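Local coordinates for Myo-inositol-1-phosphate synthase-related protein (Thermotoga maritima MSB8, PDB 3CIN) that belongs to the myo-inositol-1-phosphate synthase family and binds nicotinamide-adenine-dinucleotide and a magnesium ion, at residues Ala225-Leu236 with Phe303-Val311; Tyr356-Lys364 with Lys372-Met383. All blocks are in the same frame, centred on the assembly; numbering follows the deposited sequence.

Overall arrangement
Two buried contacts, whose centres lie about 17 Å apart, illustrate how one chain can link what looks like a dinucleotide-binding domain to a sheet that takes part in assembly. Contact 1 lays helix 225-238 on the mixed four-stranded sheet, through strand 301-311; contact 2 packs helix 356-362 against helix 376-386, next to the parallel sheet, consistent with a Rossmann-type domain. They touch where S234 OG meets CG of P375, 3.4 Å away, and where T226 packs on K364. The side chain of K364 comes within about 4 Å of the bound nicotinamide-adenine-dinucleotide, that of I304 within about 10 Å, and that of K372 about 6 Å from the magnesium ion. Both contacts also reach the second subunit of the four-chain assembly.

Contact 1: Ala225-Leu236 with Phe303-Val311; sequences ATPFTADVLSHL and FIAIHIEYV
Isoleucines I304, I306 and I308 on strand 303-311 meet one flank of helix 225-236, and nearly all of the contact is apolar. The A225 methyl rests on I304, CB to CG2 3.8 Å. CD1 of I306 meets F228 CB, at 4.0 Å. Farther along, CD1 of I308 is received by V232, CG1 at 3.8 Å, and by L233 CD2, while its other branch, CG2, meets L236 CD1. With CG1 of I308 anti to the carbonyl carbon (chi1 -66°), the longer branch reaches the helix between V232 and L233.

Helix axis and strand run the same way, 24° apart and 9.4 Å at closest approach, an alpha/beta packing in which the helix covers one face of the mixed sheet. Strands 242-252 and 317-327 flank 301-311, and the third subunit packs on the other face, where its H307 stacks on F303.

The one CH-pi contact comes at the far end: CD2 of L236 stands over the centre of the Y310 ring, 3.8 Å from the centroid and 8° off the normal.

Among polar groups, T229 OG1 lies against I306 CD1 at 3.3 Å; its hydrogen bond goes to Q248 on strand 242-252.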
loop_
_atom_site.group_PDB
_atom_site.type_symbol
_atom_site.label_atom_id
_atom_site.label_comp_id
_atom_site.label_asym_id
_atom_site.label_seq_id
_atom_site.Cartn_x
_atom_site.Cartn_y
_atom_site.Cartn_z
ATOM N N ALA A 225 4.480 -9.347 11.078
ATOM C CA ALA A 225 3.596 -9.512 9.930
ATOM C C ALA A 225 2.753 -10.764 9.972
ATOM O O ALA A 225 1.633 -10.750 9.469
ATOM C CB ALA A 225 4.425 -9.524 8.643
ATOM N N THR A 226 3.273 -11.849 10.524
ATOM C CA THR A 226 2.600 -13.156 10.368
ATOM C C THR A 226 1.245 -13.170 11.013
ATOM O O THR A 226 0.303 -13.707 10.445
ATOM C CB THR A 226 3.487 -14.300 10.864
ATOM O OG1 THR A 226 4.675 -14.322 10.056
ATOM C CG2 THR A 226 2.792 -15.609 10.720
ATOM N N PRO A 227 1.114 -12.596 12.230
ATOM C CA PRO A 227 -0.234 -12.525 12.807
ATOM C C PRO A 227 -1.254 -11.703 11.992
ATOM O O PRO A 227 -2.464 -12.020 12.000
ATOM C CB PRO A 227 0.023 -11.916 14.184
ATOM C CG PRO A 227 1.383 -12.396 14.495
ATOM C CD PRO A 227 2.117 -12.129 13.198
ATOM N N PHE A 228 -0.800 -10.670 11.300
ATOM C CA PHE A 228 -1.671 -9.912 10.413
ATOM C C PHE A 228 -2.075 -10.773 9.221
ATOM O O PHE A 228 -3.273 -10.833 8.878
ATOM C CB PHE A 228 -0.994 -8.627 9.919
ATOM C CG PHE A 228 -0.970 -7.551 10.956
ATOM C CD1 PHE A 228 -2.151 -6.908 11.308
ATOM C CD2 PHE A 228 0.212 -7.211 11.595
ATOM C CE1 PHE A 228 -2.145 -5.908 12.289
ATOM C CE2 PHE A 228 0.239 -6.218 12.587
ATOM C CZ PHE A 228 -0.947 -5.570 12.931
ATOM N N THR A 229 -1.124 -11.483 8.616
ATOM C CA THR A 229 -1.469 -12.424 7.508
ATOM C C THR A 229 -2.504 -13.461 7.966
ATOM O O THR A 229 -3.511 -13.703 7.288
ATOM C CB THR A 229 -0.221 -13.125 7.045
ATOM O OG1 THR A 229 0.708 -12.124 6.615
ATOM C CG2 THR A 229 -0.478 -14.179 5.978
ATOM N N ALA A 230 -2.304 -13.977 9.173
ATOM C CA ALA A 230 -3.163 -14.990 9.713
ATOM C C ALA A 230 -4.589 -14.456 9.928
ATOM O O ALA A 230 -5.555 -15.133 9.638
ATOM C CB ALA A 230 -2.588 -15.587 11.011
ATOM N N ASP A 231 -4.701 -13.235 10.420
ATOM C CA ASP A 231 -5.986 -12.577 10.588
ATOM C C ASP A 231 -6.734 -12.441 9.255
ATOM O O ASP A 231 -7.937 -12.750 9.154
ATOM C CB ASP A 231 -5.770 -11.193 11.130
ATOM C CG ASP A 231 -5.006 -11.155 12.436
ATOM O OD1 ASP A 231 -5.041 -12.130 13.234
ATOM O OD2 ASP A 231 -4.393 -10.081 12.690
ATOM N N VAL A 232 -6.048 -11.974 8.215
ATOM C CA VAL A 232 -6.684 -11.903 6.912
ATOM C C VAL A 232 -7.097 -13.285 6.441
ATOM O O VAL A 232 -8.218 -13.465 5.968
ATOM C CB VAL A 232 -5.800 -11.217 5.864
ATOM C CG1 VAL A 232 -6.479 -11.106 4.460
ATOM C CG2 VAL A 232 -5.395 -9.777 6.326
ATOM N N LEU A 233 -6.213 -14.265 6.570
ATOM C CA LEU A 233 -6.579 -15.614 6.126
ATOM C C LEU A 233 -7.844 -16.134 6.852
ATOM O O LEU A 233 -8.681 -16.819 6.241
ATOM C CB LEU A 233 -5.416 -16.576 6.318
ATOM C CG LEU A 233 -4.212 -16.232 5.393
ATOM C CD1 LEU A 233 -3.078 -17.237 5.689
ATOM C CD2 LEU A 233 -4.562 -16.186 3.886
ATOM N N SER A 234 -7.956 -15.830 8.141
ATOM C CA SER A 234 -9.100 -16.282 8.920
ATOM C C SER A 234 -10.391 -15.704 8.332
ATOM O O SER A 234 -11.372 -16.428 8.177
ATOM C CB SER A 234 -8.955 -15.928 10.396
ATOM O OG SER A 234 -7.849 -16.643 10.992
ATOM N N HIS A 235 -10.392 -14.412 8.021
ATOM C CA HIS A 235 -11.483 -13.655 7.334
ATOM C C HIS A 235 -11.883 -14.335 6.041
ATOM O O HIS A 235 -13.047 -14.566 5.714
ATOM C CB HIS A 235 -10.954 -12.218 6.992
ATOM C CG HIS A 235 -12.027 -11.201 6.689
ATOM N ND1 HIS A 235 -12.227 -10.658 5.435
ATOM C CD2 HIS A 235 -12.944 -10.616 7.495
ATOM C CE1 HIS A 235 -13.226 -9.788 5.484
ATOM N NE2 HIS A 235 -13.679 -9.749 6.723
ATOM N N LEU A 236 -10.872 -14.583 5.220
ATOM C CA LEU A 236 -11.144 -15.207 3.953
ATOM C C LEU A 236 -11.706 -16.593 4.043
ATOM O O LEU A 236 -12.574 -16.924 3.258
ATOM C CB LEU A 236 -9.882 -15.228 3.086
ATOM C CG LEU A 236 -9.356 -13.804 2.812
ATOM C CD1 LEU A 236 -7.958 -13.930 2.107
ATOM C CD2 LEU A 236 -10.350 -12.931 2.072
ATOM N N PHE A 303 9.389 -2.706 8.484
ATOM C CA PHE A 303 8.478 -2.466 7.384
ATOM C C PHE A 303 7.955 -3.832 6.990
ATOM O O PHE A 303 8.726 -4.769 6.852
ATOM C CB PHE A 303 9.147 -1.819 6.191
ATOM C CG PHE A 303 8.282 -1.772 4.976
ATOM C CD1 PHE A 303 7.133 -0.975 4.928
ATOM C CD2 PHE A 303 8.609 -2.539 3.841
ATOM C CE1 PHE A 303 6.333 -0.942 3.786
ATOM C CE2 PHE A 303 7.823 -2.484 2.683
ATOM C CZ PHE A 303 6.652 -1.706 2.668
ATOM N N ILE A 304 6.649 -3.944 6.818
ATOM C CA ILE A 304 6.025 -5.179 6.344
ATOM C C ILE A 304 5.202 -4.894 5.085
ATOM O O ILE A 304 4.624 -3.833 4.910
ATOM C CB ILE A 304 5.177 -5.867 7.468
ATOM C CG1 ILE A 304 3.910 -5.099 7.808
ATOM C CG2 ILE A 304 6.017 -6.112 8.788
ATOM C CD1 ILE A 304 2.879 -5.925 8.601
ATOM N N ALA A 305 5.096 -5.905 4.200
ATOM C CA ALA A 305 4.262 -5.815 3.015
ATOM C C ALA A 305 3.654 -7.186 2.810
ATOM O O ALA A 305 4.333 -8.172 2.899
ATOM C CB ALA A 305 5.040 -5.328 1.793
ATOM N N ILE A 306 2.345 -7.269 2.619
ATOM C CA ILE A 306 1.658 -8.563 2.482
ATOM C C ILE A 306 0.764 -8.433 1.245
ATOM O O ILE A 306 0.106 -7.444 1.060
ATOM C CB ILE A 306 0.798 -8.881 3.722
ATOM C CG1 ILE A 306 1.573 -9.102 5.022
ATOM C CG2 ILE A 306 -0.054 -10.155 3.577
ATOM C CD1 ILE A 306 0.788 -8.801 6.295
ATOM N N HIS A 307 0.741 -9.472 0.399
ATOM C CA HIS A 307 -0.126 -9.511 -0.749
ATOM C C HIS A 307 -0.831 -10.826 -0.770
ATOM O O HIS A 307 -0.202 -11.887 -0.702
ATOM C CB HIS A 307 0.688 -9.426 -2.013
ATOM C CG HIS A 307 -0.117 -9.556 -3.277
ATOM N ND1 HIS A 307 -0.129 -10.702 -4.045
ATOM C CD2 HIS A 307 -0.943 -8.684 -3.892
ATOM C CE1 HIS A 307 -0.933 -10.521 -5.077
ATOM N NE2 HIS A 307 -1.435 -9.304 -5.012
ATOM N N ILE A 308 -2.157 -10.771 -0.895
ATOM C CA ILE A 308 -2.973 -12.009 -0.913
ATOM C C ILE A 308 -3.947 -11.845 -2.032
ATOM O O ILE A 308 -4.561 -10.808 -2.175
ATOM C CB ILE A 308 -3.689 -12.253 0.451
ATOM C CG1 ILE A 308 -2.650 -12.535 1.532
ATOM C CG2 ILE A 308 -4.626 -13.465 0.391
ATOM C CD1 ILE A 308 -3.208 -12.495 2.989
ATOM N N GLU A 309 -4.036 -12.856 -2.897
ATOM C CA GLU A 309 -5.067 -12.875 -3.904
ATOM C C GLU A 309 -5.945 -14.083 -3.747
ATOM O O GLU A 309 -5.495 -15.147 -3.336
ATOM C CB GLU A 309 -4.552 -12.731 -5.320
ATOM C CG GLU A 309 -3.537 -13.575 -5.729
ATOM C CD GLU A 309 -3.170 -13.321 -7.200
ATOM O OE1 GLU A 309 -3.611 -12.284 -7.786
ATOM O OE2 GLU A 309 -2.454 -14.183 -7.758
ATOM N N TYR A 310 -7.224 -13.883 -4.007
ATOM C CA TYR A 310 -8.202 -14.908 -3.713
ATOM C C TYR A 310 -9.352 -14.883 -4.676
ATOM O O TYR A 310 -9.609 -13.889 -5.338
ATOM C CB TYR A 310 -8.687 -14.779 -2.272
ATOM C CG TYR A 310 -9.314 -13.441 -1.924
ATOM C CD1 TYR A 310 -8.546 -12.380 -1.420
ATOM C CD2 TYR A 310 -10.697 -13.265 -2.045
ATOM C CE1 TYR A 310 -9.156 -11.196 -1.157
ATOM C CE2 TYR A 310 -11.301 -12.071 -1.719
ATOM C CZ TYR A 310 -10.515 -11.055 -1.254
ATOM O OH TYR A 310 -11.124 -9.850 -0.962
ATOM N N VAL A 311 -10.057 -16.007 -4.764
ATOM C CA VAL A 311 -11.186 -16.125 -5.652
ATOM C C VAL A 311 -12.477 -15.953 -4.853
ATOM O O VAL A 311 -12.651 -16.600 -3.845
ATOM C CB VAL A 311 -11.242 -17.531 -6.300
ATOM C CG1 VAL A 311 -12.440 -17.675 -7.214
ATOM C CG2 VAL A 311 -9.946 -17.755 -7.094
#

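Contact 2: Tyr356-Lys364 with Lys372-Met383; sequences YPVNAFYMK and KNIPRIIAYEKM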
loop_
_atom_site.group_PDB
_atom_site.type_symbol
_atom_site.label_atom_id
_atom_site.label_comp_id
_atom_site.label_asym_id
_atom_site.label_seq_id
_atom_site.Cartn_x
_atom_site.Cartn_y
_atom_site.Cartn_z
ATOM N N TYR A 356 -1.431 -24.936 26.072
ATOM C CA TYR A 356 -1.933 -24.469 24.769
ATOM C C TYR A 356 -2.870 -23.251 24.831
ATOM O O TYR A 356 -2.760 -22.390 24.005
ATOM C CB TYR A 356 -2.616 -25.610 24.052
ATOM C CG TYR A 356 -3.182 -25.241 22.717
ATOM C CD1 TYR A 356 -2.332 -24.933 21.640
ATOM C CD2 TYR A 356 -4.550 -25.221 22.495
ATOM C CE1 TYR A 356 -2.876 -24.656 20.374
ATOM C CE2 TYR A 356 -5.095 -24.895 21.258
ATOM C CZ TYR A 356 -4.247 -24.606 20.205
ATOM O OH TYR A 356 -4.756 -24.338 18.941
ATOM N N PRO A 357 -3.798 -23.167 25.808
ATOM C CA PRO A 357 -4.704 -21.994 25.855
ATOM C C PRO A 357 -3.954 -20.672 25.922
ATOM O O PRO A 357 -4.391 -19.706 25.299
ATOM C CB PRO A 357 -5.519 -22.240 27.130
ATOM C CG PRO A 357 -5.558 -23.758 27.230
ATOM C CD PRO A 357 -4.192 -24.198 26.805
ATOM N N VAL A 358 -2.803 -20.669 26.583
ATOM C CA VAL A 358 -1.906 -19.496 26.564
ATOM C C VAL A 358 -1.124 -19.374 25.250
ATOM O O VAL A 358 -1.106 -18.330 24.602
ATOM C CB VAL A 358 -0.973 -19.517 27.766
ATOM C CG1 VAL A 358 0.073 -18.402 27.731
ATOM C CG2 VAL A 358 -1.790 -19.364 29.082
ATOM N N ASN A 359 -0.457 -20.451 24.849
ATOM C CA ASN A 359 0.373 -20.447 23.657
ATOM C C ASN A 359 -0.433 -20.021 22.443
ATOM O O ASN A 359 0.088 -19.292 21.610
ATOM C CB ASN A 359 0.956 -21.837 23.369
ATOM C CG ASN A 359 1.824 -22.341 24.500
ATOM O OD1 ASN A 359 2.487 -21.540 25.206
ATOM N ND2 ASN A 359 1.978 -23.676 24.534
ATOM N N ALA A 360 -1.642 -20.532 22.313
ATOM C CA ALA A 360 -2.420 -20.251 21.093
ATOM C C ALA A 360 -2.638 -18.763 20.793
ATOM O O ALA A 360 -2.791 -18.372 19.617
ATOM C CB ALA A 360 -3.733 -20.970 21.156
ATOM N N PHE A 361 -2.726 -17.947 21.835
ATOM C CA PHE A 361 -2.907 -16.544 21.661
ATOM C C PHE A 361 -1.577 -15.813 21.532
ATOM O O PHE A 361 -1.406 -14.955 20.700
ATOM C CB PHE A 361 -3.689 -15.884 22.812
ATOM C CG PHE A 361 -3.895 -14.391 22.590
ATOM C CD1 PHE A 361 -4.738 -13.943 21.565
ATOM C CD2 PHE A 361 -3.187 -13.445 23.293
ATOM C CE1 PHE A 361 -4.852 -12.564 21.286
ATOM C CE2 PHE A 361 -3.335 -12.051 23.022
ATOM C CZ PHE A 361 -4.174 -11.640 22.022
ATOM N N TYR A 362 -0.624 -16.134 22.401
ATOM C CA TYR A 362 0.596 -15.350 22.489
ATOM C C TYR A 362 1.776 -15.715 21.564
ATOM O O TYR A 362 2.746 -14.951 21.434
ATOM C CB TYR A 362 1.070 -15.331 23.959
ATOM C CG TYR A 362 0.183 -14.540 24.870
ATOM C CD1 TYR A 362 0.327 -13.159 25.001
ATOM C CD2 TYR A 362 -0.779 -15.129 25.595
ATOM C CE1 TYR A 362 -0.479 -12.440 25.869
ATOM C CE2 TYR A 362 -1.600 -14.416 26.446
ATOM C CZ TYR A 362 -1.473 -13.066 26.572
ATOM O OH TYR A 362 -2.324 -12.401 27.429
ATOM N N MET A 363 1.681 -16.876 20.932
ATOM C CA MET A 363 2.812 -17.473 20.237
ATOM C C MET A 363 2.416 -17.757 18.830
ATOM O O MET A 363 1.283 -18.191 18.559
ATOM C CB MET A 363 3.219 -18.782 20.899
ATOM C CG MET A 363 3.628 -18.694 22.325
ATOM S SD MET A 363 5.202 -17.870 22.512
ATOM C CE MET A 363 5.389 -17.631 24.292
ATOM N N LYS A 364 3.361 -17.528 17.912
ATOM C CA LYS A 364 3.051 -17.902 16.562
ATOM C C LYS A 364 3.338 -19.321 16.180
ATOM O O LYS A 364 2.846 -19.733 15.166
ATOM C CB LYS A 364 3.529 -16.931 15.522
ATOM C CG LYS A 364 4.927 -16.500 15.575
ATOM C CD LYS A 364 5.172 -15.579 14.397
ATOM C CE LYS A 364 6.597 -15.165 14.266
ATOM N NZ LYS A 364 6.897 -13.967 15.096
ATOM N N LYS A 372 -1.957 -26.824 16.760
ATOM C CA LYS A 372 -1.671 -25.906 15.680
ATOM C C LYS A 372 -2.304 -24.532 15.919
ATOM O O LYS A 372 -3.065 -24.335 16.881
ATOM C CB LYS A 372 -2.124 -26.456 14.346
ATOM C CG LYS A 372 -3.582 -26.622 14.215
ATOM C CD LYS A 372 -3.997 -26.959 12.779
ATOM C CE LYS A 372 -5.452 -26.682 12.586
ATOM N NZ LYS A 372 -6.229 -27.084 13.806
ATOM N N ASN A 373 -1.954 -23.577 15.064
ATOM C CA ASN A 373 -2.544 -22.260 15.145
ATOM C C ASN A 373 -4.067 -22.337 14.841
ATOM O O ASN A 373 -4.495 -23.094 13.985
ATOM C CB ASN A 373 -1.900 -21.333 14.152
ATOM C CG ASN A 373 -0.577 -20.807 14.620
ATOM O OD1 ASN A 373 -0.500 -19.962 15.539
ATOM N ND2 ASN A 373 0.440 -21.269 14.003
ATOM N N ILE A 374 -4.817 -21.473 15.528
ATOM C CA ILE A 374 -6.257 -21.235 15.302
ATOM C C ILE A 374 -6.419 -19.713 15.095
ATOM O O ILE A 374 -5.523 -18.957 15.447
ATOM C CB ILE A 374 -7.131 -21.738 16.462
ATOM C CG1 ILE A 374 -6.688 -21.144 17.807
ATOM C CG2 ILE A 374 -7.086 -23.270 16.502
ATOM C CD1 ILE A 374 -7.634 -21.450 18.939
ATOM N N PRO A 375 -7.566 -19.266 14.531
ATOM C CA PRO A 375 -7.801 -17.826 14.518
ATOM C C PRO A 375 -7.593 -17.185 15.890
ATOM O O PRO A 375 -8.081 -17.668 16.878
ATOM C CB PRO A 375 -9.251 -17.713 14.076
ATOM C CG PRO A 375 -9.367 -18.858 13.152
ATOM C CD PRO A 375 -8.679 -19.965 13.888
ATOM N N ARG A 376 -6.856 -16.087 15.907
ATOM C CA ARG A 376 -6.413 -15.529 17.169
ATOM C C ARG A 376 -7.518 -14.905 18.031
ATOM O O ARG A 376 -7.367 -14.840 19.249
ATOM C CB ARG A 376 -5.268 -14.544 16.944
ATOM C CG ARG A 376 -4.132 -14.765 17.917
ATOM C CD ARG A 376 -2.744 -14.190 17.401
ATOM N NE ARG A 376 -2.018 -15.066 16.491
ATOM C CZ ARG A 376 -1.286 -16.106 16.871
ATOM N NH1 ARG A 376 -1.174 -16.396 18.147
ATOM N NH2 ARG A 376 -0.667 -16.857 15.970
ATOM N N ILE A 377 -8.644 -14.505 17.441
ATOM C CA ILE A 377 -9.796 -14.055 18.235
ATOM C C ILE A 377 -10.387 -15.204 19.030
ATOM O O ILE A 377 -10.798 -15.051 20.193
ATOM C CB ILE A 377 -10.851 -13.284 17.331
ATOM C CG1 ILE A 377 -10.210 -11.965 16.826
ATOM C CG2 ILE A 377 -12.096 -12.857 18.148
ATOM C CD1 ILE A 377 -10.776 -11.332 15.537
ATOM N N ILE A 378 -10.463 -16.386 18.405
ATOM C CA ILE A 378 -10.886 -17.593 19.117
ATOM C C ILE A 378 -9.879 -17.961 20.227
ATOM O O ILE A 378 -10.271 -18.220 21.379
ATOM C CB ILE A 378 -11.103 -18.739 18.132
ATOM C CG1 ILE A 378 -12.193 -18.363 17.125
ATOM C CG2 ILE A 378 -11.491 -20.024 18.858
ATOM C CD1 ILE A 378 -12.367 -19.460 16.027
ATOM N N ALA A 379 -8.592 -17.941 19.891
ATOM C CA ALA A 379 -7.546 -18.157 20.886
ATOM C C ALA A 379 -7.669 -17.168 22.049
ATOM O O ALA A 379 -7.534 -17.564 23.202
ATOM C CB ALA A 379 -6.181 -18.087 20.305
ATOM N N TYR A 380 -7.917 -15.907 21.748
ATOM C CA TYR A 380 -8.084 -14.878 22.781
ATOM C C TYR A 380 -9.206 -15.203 23.733
ATOM O O TYR A 380 -9.048 -15.150 24.970
ATOM C CB TYR A 380 -8.317 -13.518 22.093
ATOM C CG TYR A 380 -8.532 -12.380 23.068
ATOM C CD1 TYR A 380 -7.464 -11.824 23.764
ATOM C CD2 TYR A 380 -9.797 -11.878 23.274
ATOM C CE1 TYR A 380 -7.680 -10.775 24.667
ATOM C CE2 TYR A 380 -10.015 -10.847 24.114
ATOM C CZ TYR A 380 -8.961 -10.289 24.820
ATOM O OH TYR A 380 -9.246 -9.263 25.715
ATOM N N GLU A 381 -10.383 -15.578 23.212
ATOM C CA GLU A 381 -11.492 -15.834 24.123
ATOM C C GLU A 381 -11.202 -17.055 24.982
ATOM O O GLU A 381 -11.478 -17.058 26.189
ATOM C CB GLU A 381 -12.804 -15.983 23.372
ATOM C CG GLU A 381 -13.200 -14.678 22.630
ATOM C CD GLU A 381 -13.849 -13.549 23.515
ATOM O OE1 GLU A 381 -13.402 -13.182 24.665
ATOM O OE2 GLU A 381 -14.864 -12.998 23.009
ATOM N N LYS A 382 -10.595 -18.079 24.396
ATOM C CA LYS A 382 -10.228 -19.271 25.189
ATOM C C LYS A 382 -9.136 -19.029 26.234
ATOM O O LYS A 382 -9.154 -19.620 27.300
ATOM C CB LYS A 382 -9.821 -20.406 24.259
ATOM C CG LYS A 382 -10.997 -20.935 23.421
ATOM C CD LYS A 382 -10.550 -22.101 22.522
ATOM C CE LYS A 382 -11.722 -22.772 21.763
ATOM N NZ LYS A 382 -12.254 -24.027 22.410
ATOM N N MET A 383 -8.229 -18.117 25.915
ATOM C CA MET A 383 -7.184 -17.708 26.833
ATOM C C MET A 383 -7.831 -16.924 27.965
ATOM O O MET A 383 -7.516 -17.194 29.103
ATOM C CB MET A 383 -6.129 -16.871 26.122
ATOM C CG MET A 383 -4.961 -16.506 26.945
ATOM S SD MET A 383 -5.259 -14.946 27.832
ATOM C CE MET A 383 -5.308 -13.790 26.428
HETATM O O HOH W 1 -6.213 -20.010 23.530
HETATM O O HOH W 2 -2.978 -19.846 17.348
#
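F361 fills a hole on helix 376-383 formed by R376, A379, Y380 and M383, a knob-into-hole fit between two helices whose axes pass 8.1 Å apart at 143°. Its CG is anti to the backbone N (chi1 -179°), which lays the ring alongside Y380, whose CB approaches F361 CD1 to 3.6 Å and whose CD1 sits over one face of the F361 ring, near its rim. The two rings are tilted at 56°. A360 and A379 bring the backbones close, their CB atoms 3.9 Å apart. M383, bent at chi2 and chi3, carries CE to F361 CD2 and sets SD at the edge of the Y362 ring, 5.2 Å from its centroid, a Met-aromatic contact.

Outward, R376 NH1 bonds to F361 O at 2.9 Å and M363 O at 3.1 Å, gripping carbonyls around the helix's C-terminal end from above their planes. N373 ND2 donates to K364 O, which lies in its amide plane, while its OD1 accepts a weak bond from R376 NH2. At the other end, Y356 OH donates to K372 O at 2.7 Å, nearly along the C=O axis. One water donates to both P357 O and A379 O.

Helix 328-348 and strand 214-217 back helix 356-362 through V358, with D338 of that longer helix bonding Y362 OH; helix 276-281 meets N373 and P375.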